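Local atomic coordinates of protein (7,8-dihydro-6-hydroxymethylpterin-pyrophosphokinase) (Haemophilus influenzae, PDB entry 1CBK), a protein that probably catalyses the transfer of pyrophosphate from ATP to 6-hydroxymethyl-7,8-dihydropterin, a step in folate biosynthesis. Residues A[65-75]-A[101-111]. Residues are numbered along the deposited sequence; the frame is centred on the assembly and turned at random.
Sequences LSPLKLLDELQ and YGNEIIQNERL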
loop_
_atom_site.group_PDB
_atom_site.type_symbol
_atom_site.label_atom_id
_atom_site.label_comp_id
_atom_site.label_asym_id
_atom_site.label_seq_id
_atom_site.Cartn_x
_atom_site.Cartn_y
_atom_site.Cartn_z
ATOM N N LEU A 65 -6.759 -26.201 -3.638
ATOM C CA LEU A 65 -7.443 -25.626 -2.480
ATOM C C LEU A 65 -8.169 -24.361 -2.952
ATOM O O LEU A 65 -7.661 -23.639 -3.822
ATOM C CB LEU A 65 -6.439 -25.243 -1.356
ATOM C CG LEU A 65 -5.595 -26.325 -0.646
ATOM C CD1 LEU A 65 -4.620 -25.700 0.365
ATOM C CD2 LEU A 65 -6.490 -27.329 0.052
ATOM N N SER A 66 -9.371 -24.127 -2.426
ATOM C CA SER A 66 -10.149 -22.931 -2.763
ATOM C C SER A 66 -9.420 -21.743 -2.106
ATOM O O SER A 66 -8.555 -21.935 -1.237
ATOM C CB SER A 66 -11.571 -23.061 -2.212
ATOM O OG SER A 66 -11.578 -22.889 -0.811
ATOM N N PRO A 67 -9.755 -20.504 -2.498
ATOM C CA PRO A 67 -9.068 -19.357 -1.887
ATOM C C PRO A 67 -9.150 -19.311 -0.357
ATOM O O PRO A 67 -8.150 -19.072 0.303
ATOM C CB PRO A 67 -9.780 -18.150 -2.520
ATOM C CG PRO A 67 -10.208 -18.657 -3.849
ATOM C CD PRO A 67 -10.665 -20.073 -3.580
ATOM N N LEU A 68 -10.339 -19.524 0.200
ATOM C CA LEU A 68 -10.500 -19.485 1.649
ATOM C C LEU A 68 -9.833 -20.656 2.380
ATOM O O LEU A 68 -9.396 -20.494 3.518
ATOM C CB LEU A 68 -11.971 -19.345 2.044
ATOM C CG LEU A 68 -12.603 -17.975 1.756
ATOM C CD1 LEU A 68 -14.092 -18.009 2.106
ATOM C CD2 LEU A 68 -11.909 -16.863 2.532
ATOM N N LYS A 69 -9.733 -21.818 1.730
ATOM C CA LYS A 69 -9.084 -22.958 2.358
ATOM C C LYS A 69 -7.568 -22.754 2.336
ATOM O O LYS A 69 -6.874 -23.137 3.277
ATOM C CB LYS A 69 -9.491 -24.269 1.690
ATOM C CG LYS A 69 -10.934 -24.622 1.997
ATOM C CD LYS A 69 -11.223 -26.072 1.680
ATOM C CE LYS A 69 -12.688 -26.448 1.893
ATOM N NZ LYS A 69 -12.882 -27.921 1.682
ATOM N N LEU A 70 -7.061 -22.155 1.258
ATOM C CA LEU A 70 -5.645 -21.842 1.166
ATOM C C LEU A 70 -5.325 -20.821 2.281
ATOM O O LEU A 70 -4.292 -20.946 2.947
ATOM C CB LEU A 70 -5.299 -21.265 -0.209
ATOM C CG LEU A 70 -3.843 -20.809 -0.411
ATOM C CD1 LEU A 70 -2.879 -22.001 -0.180
ATOM C CD2 LEU A 70 -3.682 -20.223 -1.835
ATOM N N LEU A 71 -6.191 -19.819 2.475
ATOM C CA LEU A 71 -5.995 -18.821 3.532
ATOM C C LEU A 71 -5.977 -19.521 4.906
ATOM O O LEU A 71 -5.112 -19.227 5.743
ATOM C CB LEU A 71 -7.100 -17.727 3.533
ATOM C CG LEU A 71 -6.950 -16.656 4.651
ATOM C CD1 LEU A 71 -5.624 -15.921 4.499
ATOM C CD2 LEU A 71 -8.101 -15.646 4.652
ATOM N N ASP A 72 -6.956 -20.398 5.150
ATOM C CA ASP A 72 -7.027 -21.143 6.412
ATOM C C ASP A 72 -5.712 -21.859 6.691
ATOM O O ASP A 72 -5.216 -21.840 7.816
ATOM C CB ASP A 72 -8.117 -22.206 6.360
ATOM C CG ASP A 72 -9.496 -21.645 6.563
ATOM O OD1 ASP A 72 -9.623 -20.495 7.012
ATOM O OD2 ASP A 72 -10.462 -22.381 6.273
ATOM N N GLU A 73 -5.189 -22.530 5.669
ATOM C CA GLU A 73 -3.933 -23.267 5.769
ATOM C C GLU A 73 -2.748 -22.363 6.020
ATOM O O GLU A 73 -1.883 -22.702 6.817
ATOM C CB GLU A 73 -3.695 -24.114 4.513
ATOM C CG GLU A 73 -4.618 -25.343 4.394
ATOM C CD GLU A 73 -4.586 -26.233 5.645
ATOM O OE1 GLU A 73 -3.564 -26.912 5.885
ATOM O OE2 GLU A 73 -5.582 -26.251 6.396
ATOM N N LEU A 74 -2.681 -21.210 5.355
ATOM C CA LEU A 74 -1.552 -20.312 5.591
ATOM C C LEU A 74 -1.600 -19.763 7.019
ATOM O O LEU A 74 -0.566 -19.567 7.653
ATOM C CB LEU A 74 -1.527 -19.167 4.583
ATOM C CG LEU A 74 -1.335 -19.585 3.131
ATOM C CD1 LEU A 74 -1.365 -18.323 2.267
ATOM C CD2 LEU A 74 -0.011 -20.358 2.941
ATOM N N GLN A 75 -2.802 -19.477 7.507
ATOM C CA GLN A 75 -2.968 -18.958 8.862
ATOM C C GLN A 75 -2.599 -20.047 9.882
ATOM O O GLN A 75 -2.026 -19.752 10.931
ATOM C CB GLN A 75 -4.391 -18.428 9.082
ATOM C CG GLN A 75 -4.708 -17.227 8.187
ATOM C CD GLN A 75 -6.088 -16.638 8.415
ATOM O OE1 GLN A 75 -6.255 -15.422 8.427
ATOM N NE2 GLN A 75 -7.076 -17.484 8.585
ATOM N N TYR A 101 -4.226 -15.546 -7.110
ATOM C CA TYR A 101 -4.896 -16.838 -7.103
ATOM C C TYR A 101 -5.425 -16.970 -8.521
ATOM O O TYR A 101 -6.539 -16.527 -8.831
ATOM C CB TYR A 101 -6.051 -16.857 -6.092
ATOM C CG TYR A 101 -6.717 -18.219 -5.964
ATOM C CD1 TYR A 101 -6.242 -19.162 -5.051
ATOM C CD2 TYR A 101 -7.799 -18.570 -6.779
ATOM C CE1 TYR A 101 -6.829 -20.436 -4.951
ATOM C CE2 TYR A 101 -8.386 -19.832 -6.689
ATOM C CZ TYR A 101 -7.899 -20.757 -5.779
ATOM O OH TYR A 101 -8.457 -22.007 -5.722
ATOM N N GLY A 102 -4.602 -17.562 -9.381
ATOM C CA GLY A 102 -4.954 -17.706 -10.780
ATOM C C GLY A 102 -5.076 -16.279 -11.281
ATOM O O GLY A 102 -4.300 -15.393 -10.908
ATOM N N ASN A 103 -6.126 -16.043 -12.041
ATOM C CA ASN A 103 -6.406 -14.737 -12.585
ATOM C C ASN A 103 -7.623 -14.204 -11.901
ATOM O O ASN A 103 -8.259 -13.287 -12.401
ATOM C CB ASN A 103 -6.728 -14.865 -14.059
ATOM C CG ASN A 103 -5.640 -14.333 -14.912
ATOM O OD1 ASN A 103 -5.322 -13.130 -14.861
ATOM N ND2 ASN A 103 -5.027 -15.217 -15.705
ATOM N N GLU A 104 -7.974 -14.786 -10.763
ATOM C CA GLU A 104 -9.163 -14.350 -10.066
ATOM C C GLU A 104 -9.017 -13.085 -9.265
ATOM O O GLU A 104 -7.932 -12.728 -8.803
ATOM C CB GLU A 104 -9.698 -15.473 -9.193
ATOM C CG GLU A 104 -9.997 -16.718 -10.020
ATOM C CD GLU A 104 -10.514 -17.884 -9.212
ATOM O OE1 GLU A 104 -11.177 -17.669 -8.166
ATOM O OE2 GLU A 104 -10.252 -19.033 -9.647
ATOM N N ILE A 105 -10.140 -12.400 -9.130
ATOM C CA ILE A 105 -10.232 -11.178 -8.364
ATOM C C ILE A 105 -11.205 -11.527 -7.251
ATOM O O ILE A 105 -12.367 -11.808 -7.511
ATOM C CB ILE A 105 -10.731 -9.995 -9.232
ATOM C CG1 ILE A 105 -9.693 -9.708 -10.314
ATOM C CG2 ILE A 105 -10.939 -8.746 -8.385
ATOM C CD1 ILE A 105 -9.988 -8.485 -11.123
ATOM N N ILE A 106 -10.702 -11.559 -6.016
ATOM C CA ILE A 106 -11.499 -11.909 -4.853
ATOM C C ILE A 106 -11.359 -10.794 -3.845
ATOM O O ILE A 106 -10.279 -10.502 -3.365
ATOM C CB ILE A 106 -11.003 -13.242 -4.238
ATOM C CG1 ILE A 106 -10.986 -14.320 -5.316
ATOM C CG2 ILE A 106 -11.901 -13.689 -3.096
ATOM C CD1 ILE A 106 -10.380 -15.579 -4.883
ATOM N N GLN A 107 -12.460 -10.133 -3.554
ATOM C CA GLN A 107 -12.425 -9.035 -2.607
ATOM C C GLN A 107 -13.654 -9.255 -1.726
ATOM O O GLN A 107 -14.775 -8.959 -2.141
ATOM C CB GLN A 107 -12.467 -7.680 -3.347
ATOM C CG GLN A 107 -11.480 -7.530 -4.535
ATOM C CD GLN A 107 -10.018 -7.281 -4.143
ATOM O OE1 GLN A 107 -9.721 -6.876 -3.014
ATOM N NE2 GLN A 107 -9.101 -7.468 -5.103
ATOM N N ASN A 108 -13.439 -9.886 -0.567
ATOM C CA ASN A 108 -14.508 -10.194 0.394
ATOM C C ASN A 108 -14.090 -9.915 1.834
ATOM O O ASN A 108 -13.089 -9.250 2.060
ATOM C CB ASN A 108 -15.045 -11.640 0.231
ATOM C CG ASN A 108 -13.971 -12.728 0.367
ATOM O OD1 ASN A 108 -13.895 -13.626 -0.472
ATOM N ND2 ASN A 108 -13.188 -12.687 1.440
ATOM N N GLU A 109 -14.823 -10.458 2.801
ATOM C CA GLU A 109 -14.533 -10.233 4.226
ATOM C C GLU A 109 -13.157 -10.670 4.714
ATOM O O GLU A 109 -12.583 -10.028 5.594
ATOM C CB GLU A 109 -15.597 -10.920 5.089
ATOM C CG GLU A 109 -16.716 -10.009 5.561
ATOM C CD GLU A 109 -16.447 -9.440 6.939
ATOM O OE1 GLU A 109 -16.590 -10.204 7.931
ATOM O OE2 GLU A 109 -16.087 -8.244 7.032
ATOM N N ARG A 110 -12.661 -11.777 4.156
ATOM C CA ARG A 110 -11.368 -12.339 4.531
ATOM C C ARG A 110 -10.255 -12.192 3.494
ATOM O O ARG A 110 -9.076 -12.279 3.843
ATOM C CB ARG A 110 -11.535 -13.825 4.864
ATOM C CG ARG A 110 -12.555 -14.137 5.967
ATOM C CD ARG A 110 -12.599 -15.635 6.292
ATOM N NE ARG A 110 -11.308 -16.091 6.815
ATOM C CZ ARG A 110 -10.830 -17.326 6.681
ATOM N NH1 ARG A 110 -11.523 -18.257 6.028
ATOM N NH2 ARG A 110 -9.642 -17.626 7.198
ATOM N N LEU A 111 -10.606 -11.963 2.229
ATOM C CA LEU A 111 -9.590 -11.850 1.178
ATOM C C LEU A 111 -9.612 -10.566 0.363
ATOM O O LEU A 111 -10.662 -10.019 0.094
ATOM C CB LEU A 111 -9.708 -13.030 0.212
ATOM C CG LEU A 111 -9.331 -14.410 0.750
ATOM C CD1 LEU A 111 -9.787 -15.448 -0.223
ATOM C CD2 LEU A 111 -7.825 -14.481 0.975
HETATM O O HOH W 1 -9.323 -14.448 8.046
#
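P67, in the first turn of a helix, sets its ring carbon CG over one face of the Y101 ring, the two side chains crossing at about a right angle. P67 CG lies 3.6 Å from the centroid of the Y101 ring, in a CH-pi contact 14° off the ring normal. The tyrosine CG is anti to the backbone N (chi1 -175°), which carries the ring across to the helix start. There the Y101 hydroxyl donates to L65 O, with 2.6 Å between OH and O. The Y101 ring thus meets P67 over a face and L65 O at its edge. P67 CG also packs tightly on I106 CD1, at 3.3 Å. L111 continues the apolar patch: its CD1 touches P67 CB at 3.5 Å and also meets L68 CD2, while its CD2 meets L71.

The outer end of the contact is polar. R110 bends at chi3 (63°) and clasps D72 end-on. R110 NH2 and NH1 both donate to D72 OD1, at 2.9 and 3.1 Å, in a salt bridge. L71 CD2 lies over one guanidinium face, 3.6 Å from R110 NH2. A water accepts from R110 NE and donates to Q75 OE1, tying the guanidinium to the next helical turn.

S66 N-caps the helix through a weak bond from K69 N to its OG. The contact joins this helix to the loop after edge strand 95-101 in the alpha/beta fold of the HPPK family. Helix 67-80 packs on that strand through L70 and L74, which touch I98; L111 reaches I98 from the loop. Strand 106-107 pairs with strand 112-113 as a small hairpin beside the helix.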